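Local atomic coordinates of 6-phosphogluconate dehydrogenase NAD-binding (Dyadobacter fermentans, PDB entry 4GBJ), a protein that probably works as an NAD(P)-dependent oxidoreductase related to the 6-phosphogluconate and 3-hydroxyisobutyrate dehydrogenases. Residues K7-G12 against I64-L69; A21-L25 against L44-A49. All blocks are in the same frame, centred on the assembly; numbering follows the deposited sequence.

Contact 1: K7-G12 against I64-L69; sequences KIAFLG and IVFSVL
The carbonyl oxygen of A9 is gripped twice from the neighbouring strand: F66 N donates a nearly straight hydrogen bond (2.8 Å to A9 O, 169° at the hydrogen), tilted from the carbonyl plane, and V65 CA adds a CH...O contact. L11 O repeats the pattern with V68 N and S67 CA. A9 N is bonded to I64 O and L11 N to F66 O, and a water bridges K7 O and I64 N. This is the parallel pairing of central strands in a Rossmann fold, strand 8-11 leading into G12 of what looks like a GxGxxG dinucleotide-binding turn. On one face, V65 CG2 fits between A9 CB (3.7 Å) and L11 CD1 (3.6 Å). On the other, the F10 and F66 rings are nearly parallel but slid apart, centroids 5.8 Å apart. F10 CD1 meets F66 CB at 3.7 Å, because CG stands anti to the backbone N (chi1 -154°), and F10 CE2 lies 4.2 Å from V68 CG1. Cutting F10 back to an alanine is likely to leave F66 CB and V68 CG1 without that neighbour, opening a gap. I8 CG2 approaches F66 CD2 obliquely (3.7 Å), while helix 143-153 packs on the F66 side chain.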
loop_
_atom_site.group_PDB
_atom_site.type_symbol
_atom_site.label_atom_id
_atom_site.label_comp_id
_atom_site.label_asym_id
_atom_site.label_seq_id
_atom_site.Cartn_x
_atom_site.Cartn_y
_atom_site.Cartn_z
ATOM N N LYS B 7 -41.875 -3.753 -2.346
ATOM C CA LYS B 7 -41.255 -4.556 -3.401
ATOM C C LYS B 7 -39.904 -5.116 -2.915
ATOM O O LYS B 7 -39.810 -6.331 -2.723
ATOM C CB LYS B 7 -41.073 -3.720 -4.685
ATOM C CG LYS B 7 -40.225 -4.347 -5.785
ATOM C CD LYS B 7 -39.490 -3.259 -6.573
ATOM C CE LYS B 7 -38.906 -3.771 -7.866
ATOM N NZ LYS B 7 -39.922 -3.788 -8.962
ATOM N N ILE B 8 -38.854 -4.256 -2.785
ATOM C CA ILE B 8 -37.511 -4.705 -2.367
ATOM C C ILE B 8 -37.421 -4.721 -0.839
ATOM O O ILE B 8 -37.672 -3.687 -0.203
ATOM C CB ILE B 8 -36.380 -3.816 -2.999
ATOM C CG1 ILE B 8 -36.243 -4.105 -4.510
ATOM C CG2 ILE B 8 -34.990 -4.083 -2.322
ATOM C CD1 ILE B 8 -35.482 -3.079 -5.239
ATOM N N ALA B 9 -37.074 -5.873 -0.233
ATOM C CA ALA B 9 -36.880 -5.888 1.233
ATOM C C ALA B 9 -35.448 -5.436 1.551
ATOM O O ALA B 9 -34.524 -5.768 0.824
ATOM C CB ALA B 9 -37.150 -7.261 1.821
ATOM N N PHE B 10 -35.276 -4.664 2.604
ATOM C CA PHE B 10 -33.986 -4.127 2.998
ATOM C C PHE B 10 -33.820 -4.309 4.485
ATOM O O PHE B 10 -34.455 -3.618 5.274
ATOM C CB PHE B 10 -33.875 -2.643 2.608
ATOM C CG PHE B 10 -32.454 -2.206 2.397
ATOM C CD1 PHE B 10 -31.936 -2.075 1.120
ATOM C CD2 PHE B 10 -31.630 -1.933 3.477
ATOM C CE1 PHE B 10 -30.619 -1.663 0.924
ATOM C CE2 PHE B 10 -30.306 -1.527 3.281
ATOM C CZ PHE B 10 -29.810 -1.384 2.007
ATOM N N LEU B 11 -32.953 -5.222 4.868
ATOM C CA LEU B 11 -32.731 -5.594 6.259
ATOM C C LEU B 11 -31.369 -5.106 6.777
ATOM O O LEU B 11 -30.344 -5.514 6.260
ATOM C CB LEU B 11 -32.826 -7.113 6.365
ATOM C CG LEU B 11 -34.084 -7.760 5.759
ATOM C CD1 LEU B 11 -34.044 -9.261 5.930
ATOM C CD2 LEU B 11 -35.337 -7.246 6.417
ATOM N N GLY B 12 -31.377 -4.255 7.802
ATOM C CA GLY B 12 -30.160 -3.721 8.398
ATOM C C GLY B 12 -29.896 -2.328 7.873
ATOM O O GLY B 12 -29.539 -2.171 6.706
ATOM N N ILE B 64 -36.816 -9.630 -3.968
ATOM C CA ILE B 64 -35.427 -9.282 -3.695
ATOM C C ILE B 64 -35.296 -8.834 -2.253
ATOM O O ILE B 64 -36.105 -8.043 -1.785
ATOM C CB ILE B 64 -34.939 -8.159 -4.648
ATOM C CG1 ILE B 64 -34.896 -8.646 -6.106
ATOM C CG2 ILE B 64 -33.554 -7.630 -4.226
ATOM C CD1 ILE B 64 -35.109 -7.530 -7.116
ATOM N N VAL B 65 -34.265 -9.301 -1.551
ATOM C CA VAL B 65 -34.012 -8.827 -0.196
ATOM C C VAL B 65 -32.529 -8.444 -0.110
ATOM O O VAL B 65 -31.688 -9.196 -0.537
ATOM C CB VAL B 65 -34.428 -9.816 0.925
ATOM C CG1 VAL B 65 -33.808 -11.211 0.721
ATOM C CG2 VAL B 65 -34.027 -9.248 2.293
ATOM N N PHE B 66 -32.236 -7.261 0.368
ATOM C CA PHE B 66 -30.865 -6.829 0.636
ATOM C C PHE B 66 -30.637 -6.948 2.119
ATOM O O PHE B 66 -31.556 -6.643 2.862
ATOM C CB PHE B 66 -30.633 -5.375 0.217
ATOM C CG PHE B 66 -30.437 -5.136 -1.260
ATOM C CD1 PHE B 66 -29.190 -4.821 -1.765
ATOM C CD2 PHE B 66 -31.500 -5.229 -2.148
ATOM C CE1 PHE B 66 -28.997 -4.641 -3.128
ATOM C CE2 PHE B 66 -31.305 -5.027 -3.511
ATOM C CZ PHE B 66 -30.051 -4.754 -3.995
ATOM N N SER B 67 -29.427 -7.332 2.560
ATOM C CA SER B 67 -29.087 -7.285 3.973
ATOM C C SER B 67 -27.713 -6.692 4.162
ATOM O O SER B 67 -26.794 -6.906 3.354
ATOM C CB SER B 67 -29.160 -8.663 4.624
ATOM O OG SER B 67 -28.136 -9.537 4.172
ATOM N N VAL B 68 -27.567 -5.930 5.229
ATOM C CA VAL B 68 -26.256 -5.391 5.572
ATOM C C VAL B 68 -26.238 -5.360 7.074
ATOM O O VAL B 68 -27.037 -4.650 7.701
ATOM C CB VAL B 68 -25.896 -4.064 4.878
ATOM C CG1 VAL B 68 -26.853 -2.958 5.208
ATOM C CG2 VAL B 68 -24.467 -3.649 5.220
ATOM N N LEU B 69 -25.463 -6.301 7.648
ATOM C CA LEU B 69 -25.399 -6.525 9.077
ATOM C C LEU B 69 -23.956 -6.586 9.533
ATOM O O LEU B 69 -23.049 -6.567 8.707
ATOM C CB LEU B 69 -26.169 -7.797 9.410
ATOM C CG LEU B 69 -27.655 -7.781 8.968
ATOM C CD1 LEU B 69 -28.257 -9.153 9.021
ATOM C CD2 LEU B 69 -28.497 -6.876 9.849
HETATM O O HOH W 1 -38.552 -7.856 -5.169
#

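Contact 2: A21-L25 against L44-A49; sequences AEILL and LTKLGA
Two flat groups take part in this interface, the E22 carboxylate and the G48-A49 peptide. The carboxylate meets the opposing segment through OE2, 4.1 Å from L44 CD2, whereas the peptide has one of its faces covered by L25, whose CD2 sits almost directly above A49 N at 3.6 Å. The setting is the first half of a Rossmann domain: helix 17-26 lies against the end of helix 42-46, and A21, L25 and A49 all rest on L31 of the strand between the two helices. L25 carries the largest share of the joint. With CG anti to the carbonyl carbon (chi1 -72°), its two methyls lie against the end of the second helix, L25 CD1 touching L47 CB (3.7 Å) and L44 O while L25 CD2 also touches A49 CB. That helix end is closed by a Schellman motif at G48, which has positive phi; A49 N turns back to L44 O (3.1 Å), so the oxygen beside L25 CD1 is already satisfied by the backbone. Toward the solvent, the L47 side chain crosses E22 obliquely, L47 CD2 4.0 Å from E22 CB. L44 is clasped at both branches. L44 CD2 presses on E22 CG at 3.4 Å, the two side chains crossing at about a right angle, and L44 CD1 abuts A21 CB at 3.6 Å.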
loop_
_atom_site.group_PDB
_atom_site.type_symbol
_atom_site.label_atom_id
_atom_site.label_comp_id
_atom_site.label_asym_id
_atom_site.label_seq_id
_atom_site.Cartn_x
_atom_site.Cartn_y
_atom_site.Cartn_z
ATOM N N ALA B 21 -30.055 2.548 1.282
ATOM C CA ALA B 21 -31.519 2.545 1.112
ATOM C C ALA B 21 -32.043 3.903 0.610
ATOM O O ALA B 21 -32.971 3.955 -0.195
ATOM C CB ALA B 21 -32.198 2.188 2.428
ATOM N N GLU B 22 -31.442 4.998 1.066
ATOM C CA GLU B 22 -31.852 6.338 0.608
ATOM C C GLU B 22 -31.664 6.494 -0.922
ATOM O O GLU B 22 -32.508 7.068 -1.592
ATOM C CB GLU B 22 -31.063 7.422 1.350
ATOM C CG GLU B 22 -31.433 7.512 2.822
ATOM C CD GLU B 22 -30.710 8.569 3.633
ATOM O OE1 GLU B 22 -29.569 8.929 3.268
ATOM O OE2 GLU B 22 -31.271 9.004 4.665
ATOM N N ILE B 23 -30.571 5.980 -1.463
ATOM C CA ILE B 23 -30.334 6.061 -2.905
ATOM C C ILE B 23 -31.340 5.199 -3.690
ATOM O O ILE B 23 -31.763 5.606 -4.776
ATOM C CB ILE B 23 -28.877 5.670 -3.231
ATOM C CG1 ILE B 23 -27.950 6.814 -2.854
ATOM C CG2 ILE B 23 -28.674 5.283 -4.693
ATOM C CD1 ILE B 23 -26.590 6.359 -2.448
ATOM N N LEU B 24 -31.706 4.016 -3.171
ATOM C CA LEU B 24 -32.637 3.153 -3.892
ATOM C C LEU B 24 -34.030 3.762 -3.860
ATOM O O LEU B 24 -34.733 3.678 -4.858
ATOM C CB LEU B 24 -32.611 1.714 -3.321
ATOM C CG LEU B 24 -31.264 0.998 -3.429
ATOM C CD1 LEU B 24 -31.347 -0.433 -2.838
ATOM C CD2 LEU B 24 -30.737 0.976 -4.876
ATOM N N LEU B 25 -34.389 4.459 -2.778
ATOM C CA LEU B 25 -35.645 5.195 -2.719
ATOM C C LEU B 25 -35.627 6.374 -3.725
ATOM O O LEU B 25 -36.535 6.462 -4.556
ATOM C CB LEU B 25 -35.906 5.700 -1.305
ATOM C CG LEU B 25 -36.285 4.637 -0.319
ATOM C CD1 LEU B 25 -36.139 5.151 1.113
ATOM C CD2 LEU B 25 -37.722 4.097 -0.594
ATOM N N LEU B 44 -36.107 6.997 6.419
ATOM C CA LEU B 44 -36.437 6.321 5.154
ATOM C C LEU B 44 -37.966 6.320 4.886
ATOM O O LEU B 44 -38.382 6.337 3.716
ATOM C CB LEU B 44 -35.898 4.881 5.138
ATOM C CG LEU B 44 -34.426 4.700 5.490
ATOM C CD1 LEU B 44 -34.005 3.264 5.300
ATOM C CD2 LEU B 44 -33.546 5.622 4.668
ATOM N N THR B 45 -38.802 6.333 5.956
ATOM C CA THR B 45 -40.267 6.414 5.797
ATOM C C THR B 45 -40.669 7.766 5.179
ATOM O O THR B 45 -41.655 7.827 4.440
ATOM C CB THR B 45 -41.008 6.174 7.123
ATOM O OG1 THR B 45 -40.499 7.014 8.165
ATOM C CG2 THR B 45 -40.917 4.736 7.572
ATOM N N LYS B 46 -39.864 8.818 5.416
ATOM C CA LYS B 46 -40.125 10.139 4.847
ATOM C C LYS B 46 -39.813 10.131 3.343
ATOM O O LYS B 46 -40.436 10.878 2.584
ATOM C CB LYS B 46 -39.301 11.245 5.560
ATOM C CG LYS B 46 -39.163 11.151 7.098
ATOM C CD LYS B 46 -40.477 10.896 7.878
ATOM C CE LYS B 46 -41.163 12.177 8.303
ATOM N NZ LYS B 46 -40.690 12.661 9.635
ATOM N N LEU B 47 -38.863 9.265 2.916
ATOM C CA LEU B 47 -38.450 9.142 1.513
ATOM C C LEU B 47 -39.334 8.175 0.691
ATOM O O LEU B 47 -39.075 8.034 -0.503
ATOM C CB LEU B 47 -36.968 8.712 1.417
ATOM C CG LEU B 47 -35.982 9.852 1.205
ATOM C CD1 LEU B 47 -35.966 10.791 2.384
ATOM C CD2 LEU B 47 -34.588 9.299 0.948
ATOM N N GLY B 48 -40.376 7.585 1.296
ATOM C CA GLY B 48 -41.307 6.692 0.618
ATOM C C GLY B 48 -41.331 5.252 1.108
ATOM O O GLY B 48 -42.296 4.535 0.823
ATOM N N ALA B 49 -40.302 4.804 1.857
ATOM C CA ALA B 49 -40.236 3.409 2.338
ATOM C C ALA B 49 -41.307 3.066 3.366
ATOM O O ALA B 49 -41.813 3.942 4.047
ATOM C CB ALA B 49 -38.868 3.127 2.966
#

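Overall arrangement
From the N terminus, the chain runs through strand 8-11 and by a short turn into helix 17-26, so the first segments of both contacts come early. Strand 31-34 follows, then helix 42-46, where contact 2 closes the smaller loop by joining the two helices that flank that strand in sequence. Only later, at strand 64-67, does contact 1 close the larger loop, within which contact 2 is nested. Contact 1 builds the middle of the sheet, and contact 2 joins helices that pack beside it. Their centres lie about 13 Å apart, and they meet at F10, whose CZ packs 4.0 Å from A21 N and whose CE1 lies equally far from L24 CD1.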